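Local atomic coordinates of dihydropteroate synthase (Stenotrophomonas maltophilia, PDB entry 7L6P), a protein that probably catalyses the condensation of para-aminobenzoate with 6-hydroxymethyl-7,8-dihydropterin diphosphate to give 7,8-dihydropteroate, the precursor of folates. Residues G32-T37 / D66-G71; D48-A53 / I92-Q97; S107-K112 / N128-L133; F111-M116 / E136-A141; L195-G200 / V225-G230. One frame throughout, in Å; residues are numbered along the deposited sequence.

Interaction 1: residues G32-T37 / D66-G71; sequences GIVNVT and DLLDIG
Gly-32 to Asn-35 run parallel to Leu-68 to Gly-71, two strands whose axes come within 4.8 Å and are inclined at 25°, joined by five backbone hydrogen bonds from Gly-32 N to Leu-67 O at one end through to Val-36 N to Gly-71 O (2.8 Å) at the other. On one face, Val-34 and Ile-70 lie side by side and point the same way. The Ile-70 side chain, CG1 beside its backbone N (chi1 -47°) and bent again at chi2 (-55°), turns CD1 back across the strand gap, where it sits 3.5 Å from Val-34 CB, a close fit. Val-36, just past its strand, crosses the same isoleucine, with CG2 3.8 Å from Ile-70 CG2. Farther back, Leu-68 CD2 lies close over the backbone of Gly-32, 4.0 Å from its CA, where the glycine has no side chain. The opposite face carries Ile-33, Asn-35 and Asp-69. The buried Asp-69 carboxylate takes a hydrogen bond from Ser-107, another from Asn-128 and a salt bridge from Arg-269. This is the first strand pair of a TIM barrel: the valine–isoleucine face meets the outer helices, and Asp-69 projects into the barrel beside the imidazole-marked active site.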
# COMPACT_ATOMS: atom_id res chain seq x y z
N GLY A 32 -16.99 -3.92 2.37
CA GLY A 32 -16.67 -5.34 2.20
C GLY A 32 -17.53 -6.02 1.14
O GLY A 32 -18.73 -5.78 1.04
N ILE A 33 -16.91 -6.91 0.38
CA ILE A 33 -17.59 -7.62 -0.69
C ILE A 33 -18.14 -8.93 -0.15
O ILE A 33 -17.41 -9.72 0.45
CB ILE A 33 -16.65 -7.85 -1.88
CG1 ILE A 33 -16.22 -6.50 -2.45
CG2 ILE A 33 -17.28 -8.80 -2.94
CD1 ILE A 33 -15.18 -6.58 -3.51
N VAL A 34 -19.45 -9.14 -0.30
CA VAL A 34 -20.14 -10.34 0.18
C VAL A 34 -20.92 -10.90 -1.01
O VAL A 34 -22.07 -10.52 -1.26
CB VAL A 34 -21.07 -10.07 1.36
CG1 VAL A 34 -21.69 -11.36 1.85
CG2 VAL A 34 -20.35 -9.35 2.49
N ASN A 35 -20.31 -11.83 -1.73
CA ASN A 35 -20.93 -12.47 -2.88
C ASN A 35 -21.67 -13.72 -2.42
O ASN A 35 -21.09 -14.59 -1.77
CB ASN A 35 -19.86 -12.84 -3.91
CG ASN A 35 -20.42 -13.63 -5.08
OD1 ASN A 35 -20.01 -14.77 -5.33
ND2 ASN A 35 -21.36 -13.04 -5.81
N VAL A 36 -22.95 -13.81 -2.76
CA VAL A 36 -23.79 -14.95 -2.36
C VAL A 36 -23.90 -15.87 -3.58
O VAL A 36 -24.75 -15.69 -4.46
CB VAL A 36 -25.16 -14.50 -1.85
CG1 VAL A 36 -25.88 -15.68 -1.19
CG2 VAL A 36 -25.01 -13.32 -0.86
N THR A 37 -23.04 -16.88 -3.63
CA THR A 37 -23.04 -17.84 -4.72
C THR A 37 -22.89 -19.25 -4.16
O THR A 37 -22.10 -19.46 -3.23
CB THR A 37 -21.93 -17.54 -5.74
OG1 THR A 37 -22.17 -16.27 -6.36
CG2 THR A 37 -21.87 -18.61 -6.83
N ASP A 66 -16.77 -0.84 7.04
CA ASP A 66 -17.78 0.16 7.37
C ASP A 66 -19.10 -0.10 6.68
O ASP A 66 -20.12 0.43 7.11
CB ASP A 66 -17.30 1.56 6.96
CG ASP A 66 -15.95 1.91 7.57
OD1 ASP A 66 -15.89 2.29 8.78
OD2 ASP A 66 -14.94 1.75 6.84
N LEU A 67 -19.11 -0.92 5.64
CA LEU A 67 -20.35 -1.25 4.94
C LEU A 67 -20.10 -2.50 4.11
O LEU A 67 -18.96 -2.86 3.83
CB LEU A 67 -20.84 -0.07 4.08
CG LEU A 67 -20.04 0.42 2.86
CD1 LEU A 67 -20.93 1.30 1.96
CD2 LEU A 67 -18.78 1.16 3.27
N LEU A 68 -21.19 -3.17 3.76
CA LEU A 68 -21.14 -4.43 3.05
C LEU A 68 -21.95 -4.34 1.76
O LEU A 68 -22.96 -3.64 1.69
CB LEU A 68 -21.67 -5.56 3.93
CG LEU A 68 -20.91 -5.78 5.23
CD1 LEU A 68 -21.59 -6.86 6.03
CD2 LEU A 68 -19.45 -6.14 4.96
N ASP A 69 -21.49 -5.05 0.73
CA ASP A 69 -22.15 -5.05 -0.57
C ASP A 69 -22.58 -6.47 -0.91
O ASP A 69 -21.73 -7.35 -1.05
CB ASP A 69 -21.22 -4.51 -1.66
CG ASP A 69 -21.99 -4.11 -2.91
OD1 ASP A 69 -23.11 -3.57 -2.76
OD2 ASP A 69 -21.48 -4.35 -4.04
N ILE A 70 -23.89 -6.69 -1.04
CA ILE A 70 -24.46 -8.02 -1.20
C ILE A 70 -24.85 -8.21 -2.66
O ILE A 70 -25.61 -7.41 -3.22
CB ILE A 70 -25.68 -8.22 -0.28
CG1 ILE A 70 -25.36 -7.74 1.14
CG2 ILE A 70 -26.09 -9.68 -0.27
CD1 ILE A 70 -24.15 -8.36 1.74
N GLY A 71 -24.32 -9.26 -3.29
CA GLY A 71 -24.60 -9.53 -4.68
C GLY A 71 -24.83 -11.01 -4.93
O GLY A 71 -24.23 -11.88 -4.29

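Interaction 2: residues D48-A53 / I92-Q97; sequences DTTEAA and IPVIEQ
Thr-50 turns its side chain toward the helix of Ile-92 to Gln-97 and meets three residues there. Its methyl does most of the touching: with CG2 anti to the backbone N (chi1 -73° for OG1), the methyl reaches between the Pro-93 ring and the end of Gln-97, and the Thr-50 side chain crosses both at about a right angle. Thr-50 CG2 lies 3.9 Å from Pro-93 CB, while the hydroxyl branch comes obliquely to the outer corner of the ring, OG1 3.8 Å from Pro-93 CG. Gln-97 comes from the next turn of the helix, its chain extended beyond CG, and brings NE2 to 3.8 Å from Thr-50 CG2. Val-94 lies deeper. Its CG2 branch meets Thr-50 CG2 at 4.1 Å and Ala-53 CB at 4.0 Å, so this one methyl bridges two residues a turn apart on the facing helix. No hydrogen bond crosses the contact, which is a matter of van der Waals packing. The short axes stay 9.2 Å apart, inclined at 39°. Pro-93 has no N-H to offer, and the helix kinks here, where neither Pro-93 N nor Val-94 N bonds back to the turn before. At the other helix's start, the Asp-48 carboxylate makes weak hydrogen bonds to the amides of Thr-50 and Glu-51. Beneath, Ala-53 and Val-94 both rest on Val-36, and Val-94 also on Ile-70. The contact is thus one between successive outer helices, 49-62 and 84-101, of a TIM barrel, packed side by side against the strands they follow.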
# COMPACT_ATOMS: atom_id res chain seq x y z
N ASP A 48 -25.27 -24.78 3.44
CA ASP A 48 -26.17 -23.63 3.32
C ASP A 48 -25.40 -22.36 2.94
O ASP A 48 -24.64 -21.81 3.75
CB ASP A 48 -26.93 -23.42 4.63
CG ASP A 48 -27.93 -22.28 4.55
OD1 ASP A 48 -28.43 -21.99 3.44
OD2 ASP A 48 -28.20 -21.65 5.60
N THR A 49 -25.62 -21.88 1.71
CA THR A 49 -24.91 -20.69 1.23
C THR A 49 -25.38 -19.40 1.90
O THR A 49 -24.63 -18.43 1.92
CB THR A 49 -25.05 -20.56 -0.29
OG1 THR A 49 -26.36 -20.11 -0.61
CG2 THR A 49 -24.78 -21.91 -0.95
N THR A 50 -26.61 -19.36 2.43
CA THR A 50 -27.06 -18.15 3.11
C THR A 50 -26.32 -17.96 4.43
O THR A 50 -25.75 -16.89 4.68
CB THR A 50 -28.57 -18.20 3.33
OG1 THR A 50 -29.25 -18.00 2.08
CG2 THR A 50 -29.00 -17.11 4.31
N GLU A 51 -26.30 -18.99 5.28
CA GLU A 51 -25.63 -18.86 6.57
C GLU A 51 -24.15 -18.57 6.40
O GLU A 51 -23.55 -17.86 7.21
CB GLU A 51 -25.84 -20.13 7.41
N ALA A 52 -23.53 -19.14 5.36
CA ALA A 52 -22.13 -18.87 5.07
C ALA A 52 -21.89 -17.40 4.72
O ALA A 52 -20.93 -16.79 5.22
CB ALA A 52 -21.66 -19.76 3.92
N ALA A 53 -22.74 -16.81 3.87
CA ALA A 53 -22.55 -15.42 3.45
C ALA A 53 -22.76 -14.46 4.60
O ALA A 53 -22.05 -13.45 4.71
CB ALA A 53 -23.49 -15.08 2.29
N ILE A 92 -31.88 -11.73 -0.68
CA ILE A 92 -32.85 -11.22 0.30
C ILE A 92 -32.62 -11.80 1.69
O ILE A 92 -32.54 -11.01 2.65
CB ILE A 92 -34.28 -11.41 -0.21
CG1 ILE A 92 -34.52 -10.56 -1.45
CG2 ILE A 92 -35.28 -10.99 0.87
CD1 ILE A 92 -34.31 -9.09 -1.19
N PRO A 93 -32.50 -13.12 1.88
CA PRO A 93 -32.20 -13.60 3.24
C PRO A 93 -30.89 -13.07 3.78
O PRO A 93 -30.79 -12.78 4.98
CB PRO A 93 -32.18 -15.13 3.09
CG PRO A 93 -31.94 -15.37 1.64
CD PRO A 93 -32.65 -14.24 0.94
N VAL A 94 -29.89 -12.90 2.92
CA VAL A 94 -28.60 -12.42 3.39
C VAL A 94 -28.71 -10.97 3.84
O VAL A 94 -28.08 -10.56 4.82
CB VAL A 94 -27.52 -12.61 2.31
CG1 VAL A 94 -26.20 -11.96 2.73
CG2 VAL A 94 -27.32 -14.08 2.03
N ILE A 95 -29.53 -10.17 3.15
CA ILE A 95 -29.69 -8.78 3.55
C ILE A 95 -30.53 -8.68 4.82
O ILE A 95 -30.17 -7.97 5.76
CB ILE A 95 -30.32 -7.96 2.41
CG1 ILE A 95 -29.36 -7.85 1.23
CG2 ILE A 95 -30.58 -6.56 2.89
CD1 ILE A 95 -29.94 -7.12 0.06
N GLU A 96 -31.66 -9.39 4.86
CA GLU A 96 -32.51 -9.33 6.05
C GLU A 96 -31.72 -9.66 7.31
O GLU A 96 -31.77 -8.92 8.29
CB GLU A 96 -33.70 -10.29 5.91
CG GLU A 96 -34.84 -9.76 5.06
CD GLU A 96 -35.92 -10.80 4.81
OE1 GLU A 96 -35.61 -12.01 4.89
OE2 GLU A 96 -37.08 -10.41 4.57
N GLN A 97 -30.95 -10.75 7.27
CA GLN A 97 -30.24 -11.20 8.47
C GLN A 97 -29.08 -10.27 8.81
O GLN A 97 -28.89 -9.92 9.98
CB GLN A 97 -29.74 -12.63 8.28
CG GLN A 97 -30.73 -13.68 8.74
CD GLN A 97 -30.39 -15.07 8.23
OE1 GLN A 97 -29.62 -15.80 8.87
NE2 GLN A 97 -30.94 -15.44 7.08

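Interaction 3: residues S107-K112 / N128-L133; sequences SIDTFK and NDIYGL. With IMD (imidazole), chain C.
Asn-128 O is approached by two groups from the facing strand: it accepts a hydrogen bond from Thr-110 N at 3.2 Å, bent to 139°, and the CA-H of Asp-109 points at it as well. One step back the link is straighter, with Asn-128 N 2.8 Å from Ile-108 O. Asp-109 and Asn-128 are paired in parallel and send their side chains to the same face. There an imidazole, probably from the crystallisation liquor, lies across the ends of both side chains in the active site, its N1 giving a weak hydrogen bond to Asp-109 OD2 at 3.2 Å. Ile-130 closes on the same ring, CG2 3.3 Å from imidazole C2. Asp-109 is also salt-bridged to Arg-269, and Asn-128 ND2 bonds Asp-69. The strands belong to a beta-alpha-beta unit of the TIM barrel, with helix 113-121 as the crossover. Past their ends the loops stay together: Phe-111 CB sits 3.2 Å from Asp-129 OD1 and 3.9 Å from Tyr-131 CB. Asp-129 OD1 also accepts from Tyr-131 N in an Asx turn, met from above the carboxylate plane. With chi1 at 62°, Phe-111 swings its ring away from Asp-129, and Lys-112 CG lies over the rim of one ring face.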
# COMPACT_ATOMS: atom_id res chain seq x y z
N SER A 107 -25.46 -2.66 1.38
CA SER A 107 -25.68 -2.28 -0.00
C SER A 107 -26.05 -3.49 -0.84
O SER A 107 -25.54 -4.60 -0.61
CB SER A 107 -24.44 -1.63 -0.60
OG SER A 107 -24.59 -1.54 -2.01
N ILE A 108 -26.94 -3.28 -1.80
CA ILE A 108 -27.31 -4.32 -2.76
C ILE A 108 -26.58 -4.06 -4.07
O ILE A 108 -26.66 -2.97 -4.65
CB ILE A 108 -28.83 -4.38 -2.98
CG1 ILE A 108 -29.13 -5.42 -4.06
CG2 ILE A 108 -29.39 -3.03 -3.37
CD1 ILE A 108 -28.69 -6.81 -3.68
N ASP A 109 -25.86 -5.08 -4.52
CA ASP A 109 -25.07 -5.06 -5.74
C ASP A 109 -25.94 -5.65 -6.85
O ASP A 109 -26.00 -6.86 -7.03
CB ASP A 109 -23.77 -5.83 -5.50
CG ASP A 109 -22.85 -5.87 -6.70
OD1 ASP A 109 -23.14 -5.20 -7.71
OD2 ASP A 109 -21.82 -6.58 -6.63
N THR A 110 -26.64 -4.78 -7.58
CA THR A 110 -27.56 -5.22 -8.61
C THR A 110 -27.73 -4.13 -9.66
O THR A 110 -27.45 -2.96 -9.42
CB THR A 110 -28.94 -5.58 -8.02
OG1 THR A 110 -29.70 -6.29 -8.99
CG2 THR A 110 -29.69 -4.32 -7.67
N PHE A 111 -28.18 -4.55 -10.84
CA PHE A 111 -28.58 -3.63 -11.89
C PHE A 111 -30.06 -3.72 -12.19
O PHE A 111 -30.55 -2.97 -13.04
CB PHE A 111 -27.77 -3.86 -13.18
CG PHE A 111 -27.95 -5.24 -13.79
CD1 PHE A 111 -28.97 -5.47 -14.72
CD2 PHE A 111 -27.09 -6.29 -13.47
CE1 PHE A 111 -29.14 -6.73 -15.30
CE2 PHE A 111 -27.26 -7.55 -14.05
CZ PHE A 111 -28.28 -7.77 -14.96
N LYS A 112 -30.79 -4.58 -11.50
CA LYS A 112 -32.16 -4.92 -11.85
C LYS A 112 -33.14 -4.19 -10.95
O LYS A 112 -33.00 -4.23 -9.73
CB LYS A 112 -32.37 -6.43 -11.73
CG LYS A 112 -31.44 -7.29 -12.60
CD LYS A 112 -31.80 -8.78 -12.52
CE LYS A 112 -30.90 -9.61 -13.42
NZ LYS A 112 -29.60 -9.89 -12.75
N ASN A 128 -25.73 -0.39 -5.39
CA ASN A 128 -24.45 -0.31 -6.10
C ASN A 128 -24.68 -0.90 -7.49
O ASN A 128 -24.86 -2.12 -7.63
CB ASN A 128 -23.38 -1.08 -5.33
CG ASN A 128 -21.97 -0.81 -5.83
OD1 ASN A 128 -21.72 0.19 -6.51
ND2 ASN A 128 -21.04 -1.71 -5.51
N ASP A 129 -24.71 -0.05 -8.52
CA ASP A 129 -25.18 -0.46 -9.85
C ASP A 129 -24.06 -0.40 -10.88
O ASP A 129 -23.61 0.69 -11.26
CB ASP A 129 -26.36 0.41 -10.29
CG ASP A 129 -26.90 0.01 -11.67
OD1 ASP A 129 -26.48 -1.03 -12.25
OD2 ASP A 129 -27.75 0.74 -12.18
N ILE A 130 -23.63 -1.57 -11.38
CA ILE A 130 -22.61 -1.61 -12.42
C ILE A 130 -23.09 -0.94 -13.72
O ILE A 130 -22.27 -0.51 -14.53
CB ILE A 130 -22.17 -3.06 -12.73
CG1 ILE A 130 -23.34 -3.90 -13.26
CG2 ILE A 130 -21.56 -3.74 -11.51
CD1 ILE A 130 -22.87 -5.20 -13.94
N TYR A 131 -24.41 -0.89 -13.95
CA TYR A 131 -24.97 -0.41 -15.22
C TYR A 131 -25.34 1.07 -15.19
O TYR A 131 -25.86 1.58 -16.20
CB TYR A 131 -26.21 -1.23 -15.61
CG TYR A 131 -26.46 -1.31 -17.11
CD1 TYR A 131 -25.44 -1.03 -18.01
CD2 TYR A 131 -27.71 -1.64 -17.62
CE1 TYR A 131 -25.65 -1.11 -19.39
CE2 TYR A 131 -27.95 -1.70 -19.00
CZ TYR A 131 -26.91 -1.44 -19.88
OH TYR A 131 -27.11 -1.51 -21.25
N GLY A 132 -25.17 1.74 -14.06
CA GLY A 132 -25.47 3.17 -13.98
C GLY A 132 -26.94 3.50 -14.14
O GLY A 132 -27.27 4.49 -14.81
N LEU A 133 -27.82 2.70 -13.55
CA LEU A 133 -29.27 2.87 -13.67
C LEU A 133 -29.74 2.86 -15.13
O LEU A 133 -30.77 3.44 -15.44
CB LEU A 133 -29.74 4.16 -12.97
CG LEU A 133 -29.43 4.31 -11.47
CD1 LEU A 133 -29.93 5.63 -10.90
CD2 LEU A 133 -30.01 3.14 -10.67
N1 IMD C . -20.00 -4.55 -8.38
C2 IMD C . -20.80 -3.46 -8.28
N3 IMD C . -20.11 -2.36 -8.65
C4 IMD C . -18.85 -2.76 -8.97
C5 IMD C . -18.79 -4.14 -8.81

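Interaction 4: residues F111-M116 / E136-A141; sequences FKPEVM and EGALDA
Pro-113 presses its ring into the start of the neighbouring helix, CG coming to 3.2 Å from the carbonyl oxygen Glu-136 O and 3.6 Å from Ala-138 N. The neighbouring ring atom, Pro-113 CB, meets Ala-141 CB at 3.9 Å, one turn farther along, and also lies near Gly-137 O. Met-116, a turn beyond the proline, adds a lighter touch. Its chain is extended beyond CG, and this carries the terminal CE to 4.2 Å from Ala-138 CB. The same alanine methyl approaches the backbone at Phe-111 O. No hydrogen bond joins the two segments; small side chains on one helix simply receive the proline and methionine of the other, and the backbones come near, with Pro-113 CA 4.7 Å from Ala-138 CA. These are the first turns of two successive outer helices of the TIM barrel, 113-121 and 138-145. Lys-112 and Gly-137 occupy their N-cap positions. Gly-137 turns the chain into its helix with positive phi (84°), a conformation that favours glycine. Farther out, Lys-112 NZ makes salt bridges to Glu-73 and Glu-87. Met-116 backs onto Ile-127 and Asp-129 of strand 126-129, while Leu-139 turns from this contact to pack on helix 170-188.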
# COMPACT_ATOMS: atom_id res chain seq x y z
N PHE A 111 -28.18 -4.55 -10.84
CA PHE A 111 -28.58 -3.63 -11.89
C PHE A 111 -30.06 -3.72 -12.19
O PHE A 111 -30.55 -2.97 -13.04
CB PHE A 111 -27.77 -3.86 -13.18
CG PHE A 111 -27.95 -5.24 -13.79
CD1 PHE A 111 -28.97 -5.47 -14.72
CD2 PHE A 111 -27.09 -6.29 -13.47
CE1 PHE A 111 -29.14 -6.73 -15.30
CE2 PHE A 111 -27.26 -7.55 -14.05
CZ PHE A 111 -28.28 -7.77 -14.96
N LYS A 112 -30.79 -4.58 -11.50
CA LYS A 112 -32.16 -4.92 -11.85
C LYS A 112 -33.14 -4.19 -10.95
O LYS A 112 -33.00 -4.23 -9.73
CB LYS A 112 -32.37 -6.43 -11.73
CG LYS A 112 -31.44 -7.29 -12.60
CD LYS A 112 -31.80 -8.78 -12.52
CE LYS A 112 -30.90 -9.61 -13.42
NZ LYS A 112 -29.60 -9.89 -12.75
N PRO A 113 -34.18 -3.58 -11.52
CA PRO A 113 -35.12 -2.80 -10.70
C PRO A 113 -35.82 -3.61 -9.62
O PRO A 113 -35.94 -3.13 -8.49
CB PRO A 113 -36.12 -2.26 -11.73
CG PRO A 113 -35.45 -2.41 -13.06
CD PRO A 113 -34.58 -3.60 -12.94
N GLU A 114 -36.31 -4.81 -9.94
CA GLU A 114 -37.00 -5.63 -8.94
C GLU A 114 -36.08 -5.95 -7.77
O GLU A 114 -36.51 -5.95 -6.61
CB GLU A 114 -37.50 -6.93 -9.54
CG GLU A 114 -38.34 -6.83 -10.79
CD GLU A 114 -37.52 -6.99 -12.07
OE1 GLU A 114 -36.32 -6.59 -12.08
OE2 GLU A 114 -38.08 -7.54 -13.05
N VAL A 115 -34.82 -6.26 -8.05
CA VAL A 115 -33.90 -6.59 -6.97
C VAL A 115 -33.65 -5.37 -6.10
O VAL A 115 -33.53 -5.48 -4.87
CB VAL A 115 -32.59 -7.16 -7.54
CG1 VAL A 115 -31.62 -7.51 -6.42
CG2 VAL A 115 -32.87 -8.39 -8.39
N MET A 116 -33.61 -4.18 -6.71
CA MET A 116 -33.43 -2.96 -5.94
C MET A 116 -34.56 -2.75 -4.95
O MET A 116 -34.33 -2.53 -3.76
CB MET A 116 -33.32 -1.76 -6.88
CG MET A 116 -32.05 -1.71 -7.71
SD MET A 116 -32.10 -0.41 -8.96
CE MET A 116 -30.60 -0.73 -9.87
N GLU A 136 -33.67 -1.05 -17.96
CA GLU A 136 -35.03 -0.54 -18.14
C GLU A 136 -35.76 -0.50 -16.80
O GLU A 136 -35.82 -1.50 -16.10
CB GLU A 136 -35.77 -1.45 -19.13
CG GLU A 136 -37.15 -0.98 -19.51
CD GLU A 136 -37.12 0.31 -20.31
OE1 GLU A 136 -36.17 0.50 -21.11
OE2 GLU A 136 -38.04 1.15 -20.12
N GLY A 137 -36.26 0.69 -16.42
CA GLY A 137 -36.94 0.87 -15.15
C GLY A 137 -36.04 1.13 -13.94
O GLY A 137 -36.56 1.39 -12.85
N ALA A 138 -34.73 1.01 -14.08
CA ALA A 138 -33.84 1.15 -12.94
C ALA A 138 -33.84 2.57 -12.39
O ALA A 138 -33.83 2.78 -11.16
CB ALA A 138 -32.42 0.75 -13.34
N LEU A 139 -33.81 3.55 -13.28
CA LEU A 139 -33.73 4.95 -12.88
C LEU A 139 -34.88 5.32 -11.94
O LEU A 139 -34.65 5.85 -10.85
CB LEU A 139 -33.72 5.81 -14.13
CG LEU A 139 -33.24 7.24 -14.06
CD1 LEU A 139 -31.84 7.27 -13.50
CD2 LEU A 139 -33.30 7.84 -15.46
N ASP A 140 -36.11 5.05 -12.36
CA ASP A 140 -37.26 5.41 -11.54
C ASP A 140 -37.35 4.56 -10.28
O ASP A 140 -37.76 5.05 -9.22
CB ASP A 140 -38.56 5.29 -12.33
CG ASP A 140 -38.71 6.37 -13.37
OD1 ASP A 140 -38.12 7.45 -13.18
OD2 ASP A 140 -39.47 6.14 -14.36
N ALA A 141 -36.98 3.28 -10.38
CA ALA A 141 -37.13 2.40 -9.23
C ALA A 141 -36.22 2.84 -8.10
O ALA A 141 -36.65 2.95 -6.95
CB ALA A 141 -36.85 0.95 -9.64

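Interaction 5: residues L195-G200 / V225-G230; sequences LLIDLG and VPMLAG
Ile-197 and Val-225 meet at the tight end of a parallel beta-alpha-beta pair of the TIM barrel, strands 195-198 and 227-229, which helix 207-215 connects. Their side chains cross at about a right angle, and methyl touches methyl, Ile-197 CG2 to Val-225 CG2 at 3.5 Å. The valine methyl is brought there by chi1 of -67°, which sets CG2 between its own backbone N and carbonyl carbon. Close by, Val-225 CB packs on the carbonyl of Leu-195, and Leu-196 CG rests on Pro-226 CB at 4.0 Å, the two side chains also crossing almost squarely. Two straight hydrogen bonds clamp this half: Ile-197 N to Pro-226 O at 2.9 Å, and Leu-228 N to Ile-197 O at 2.8 Å. Farther along the same face the packing is lighter: Leu-199 CG lies 4.2 Å from Met-227 SD, and Leu-199 also packs on helix 170-188. The strand axes are inclined at 38°, and past Asp-198 the chains part. Leu-199 N is 4.0 Å from Leu-228 O; a water modelled between them is bonded to the amide, but it sits too close to Leu-228 O for that link to be trusted. Here too Asp-198 faces the barrel interior, its side chain about 4 Å from the bound imidazole, while the Leu-228 side chain crosses it obliquely, CD2 beside Asp-198 OD2. The other oxygen closes an Asx turn: Gly-200 N reaches Asp-198 OD1 at 2.9 Å from above the carboxylate plane.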
# COMPACT_ATOMS: atom_id res chain seq x y z
N LEU A 195 -26.33 10.42 -4.33
CA LEU A 195 -25.60 9.99 -5.52
C LEU A 195 -24.10 9.87 -5.28
O LEU A 195 -23.47 10.76 -4.70
CB LEU A 195 -25.86 10.94 -6.69
CG LEU A 195 -27.30 10.85 -7.20
CD1 LEU A 195 -27.72 12.11 -7.99
CD2 LEU A 195 -27.47 9.59 -8.04
N LEU A 196 -23.52 8.78 -5.79
CA LEU A 196 -22.08 8.57 -5.81
C LEU A 196 -21.70 8.17 -7.22
O LEU A 196 -22.54 7.72 -8.00
CB LEU A 196 -21.63 7.46 -4.84
CG LEU A 196 -21.93 7.61 -3.35
CD1 LEU A 196 -23.39 7.32 -3.06
CD2 LEU A 196 -21.00 6.71 -2.52
N ILE A 197 -20.42 8.33 -7.55
CA ILE A 197 -19.88 7.86 -8.81
C ILE A 197 -18.86 6.77 -8.53
O ILE A 197 -18.26 6.67 -7.45
CB ILE A 197 -19.24 8.99 -9.63
CG1 ILE A 197 -18.14 9.65 -8.80
CG2 ILE A 197 -20.32 10.01 -10.08
CD1 ILE A 197 -17.31 10.63 -9.56
N ASP A 198 -18.66 5.94 -9.55
CA ASP A 198 -17.70 4.85 -9.52
C ASP A 198 -17.09 4.76 -10.91
O ASP A 198 -17.83 4.69 -11.91
CB ASP A 198 -18.43 3.57 -9.13
CG ASP A 198 -17.54 2.35 -9.11
OD1 ASP A 198 -16.35 2.43 -9.52
OD2 ASP A 198 -18.06 1.28 -8.72
N LEU A 199 -15.76 4.79 -10.99
CA LEU A 199 -15.14 4.82 -12.31
C LEU A 199 -15.20 3.46 -13.00
O LEU A 199 -14.96 3.39 -14.21
CB LEU A 199 -13.69 5.32 -12.20
CG LEU A 199 -13.51 6.74 -11.63
CD1 LEU A 199 -12.06 7.18 -11.68
CD2 LEU A 199 -14.42 7.76 -12.37
N GLY A 200 -15.52 2.39 -12.27
CA GLY A 200 -15.67 1.07 -12.84
C GLY A 200 -14.36 0.51 -13.38
O GLY A 200 -14.29 0.07 -14.52
N VAL A 225 -19.74 14.72 -6.07
CA VAL A 225 -20.36 13.59 -5.37
C VAL A 225 -19.25 12.67 -4.89
O VAL A 225 -18.16 12.63 -5.49
CB VAL A 225 -21.34 12.82 -6.29
CG1 VAL A 225 -22.55 13.65 -6.64
CG2 VAL A 225 -20.63 12.38 -7.53
N PRO A 226 -19.50 11.89 -3.85
CA PRO A 226 -18.48 10.94 -3.39
C PRO A 226 -18.13 9.92 -4.47
O PRO A 226 -18.96 9.52 -5.29
CB PRO A 226 -19.15 10.25 -2.18
CG PRO A 226 -20.17 11.25 -1.70
CD PRO A 226 -20.66 11.94 -2.95
N MET A 227 -16.86 9.51 -4.45
CA MET A 227 -16.30 8.61 -5.43
C MET A 227 -15.94 7.30 -4.75
O MET A 227 -15.21 7.29 -3.76
CB MET A 227 -15.08 9.22 -6.11
CG MET A 227 -14.51 8.34 -7.23
SD MET A 227 -13.40 9.26 -8.32
CE MET A 227 -12.30 9.98 -7.06
N LEU A 228 -16.45 6.20 -5.30
CA LEU A 228 -16.15 4.87 -4.83
C LEU A 228 -15.17 4.22 -5.80
O LEU A 228 -15.35 4.29 -7.02
CB LEU A 228 -17.44 4.06 -4.72
CG LEU A 228 -17.36 2.60 -4.26
CD1 LEU A 228 -18.65 2.20 -3.53
CD2 LEU A 228 -17.12 1.68 -5.45
N ALA A 229 -14.15 3.55 -5.26
CA ALA A 229 -13.14 2.91 -6.09
C ALA A 229 -13.05 1.44 -5.71
O ALA A 229 -12.96 1.11 -4.52
CB ALA A 229 -11.78 3.57 -5.96
N GLY A 230 -13.11 0.58 -6.72
CA GLY A 230 -12.95 -0.84 -6.52
C GLY A 230 -11.98 -1.46 -7.50
O GLY A 230 -12.25 -1.51 -8.72
O HOH W 1 -13.74 4.72 -8.81

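Overall arrangement
From the N terminus, interaction 1 closes the loop from strand 29-35 through helix 49-62 to strand 67-71. Interaction 2 crosses it, since 48-53 lies inside that loop and 92-97 beyond it; the two touch where Val-36 and Ile-70 meet Val-94. Interaction 3 follows in series and joins strands 106-109 and 126-129, with strand 67-71 bonded to 106-109 alongside. Interaction 4 starts from the same stretch, sharing Phe-111 and Lys-112, and overlaps it by closing farther on, at helix 138-145. Interaction 5 comes last and closes the loop from strand 195-198 through helix 207-215 to strand 227-229. Interactions 1, 3 and 5 thus join barrel strands, and 2 and 4 join outer helices.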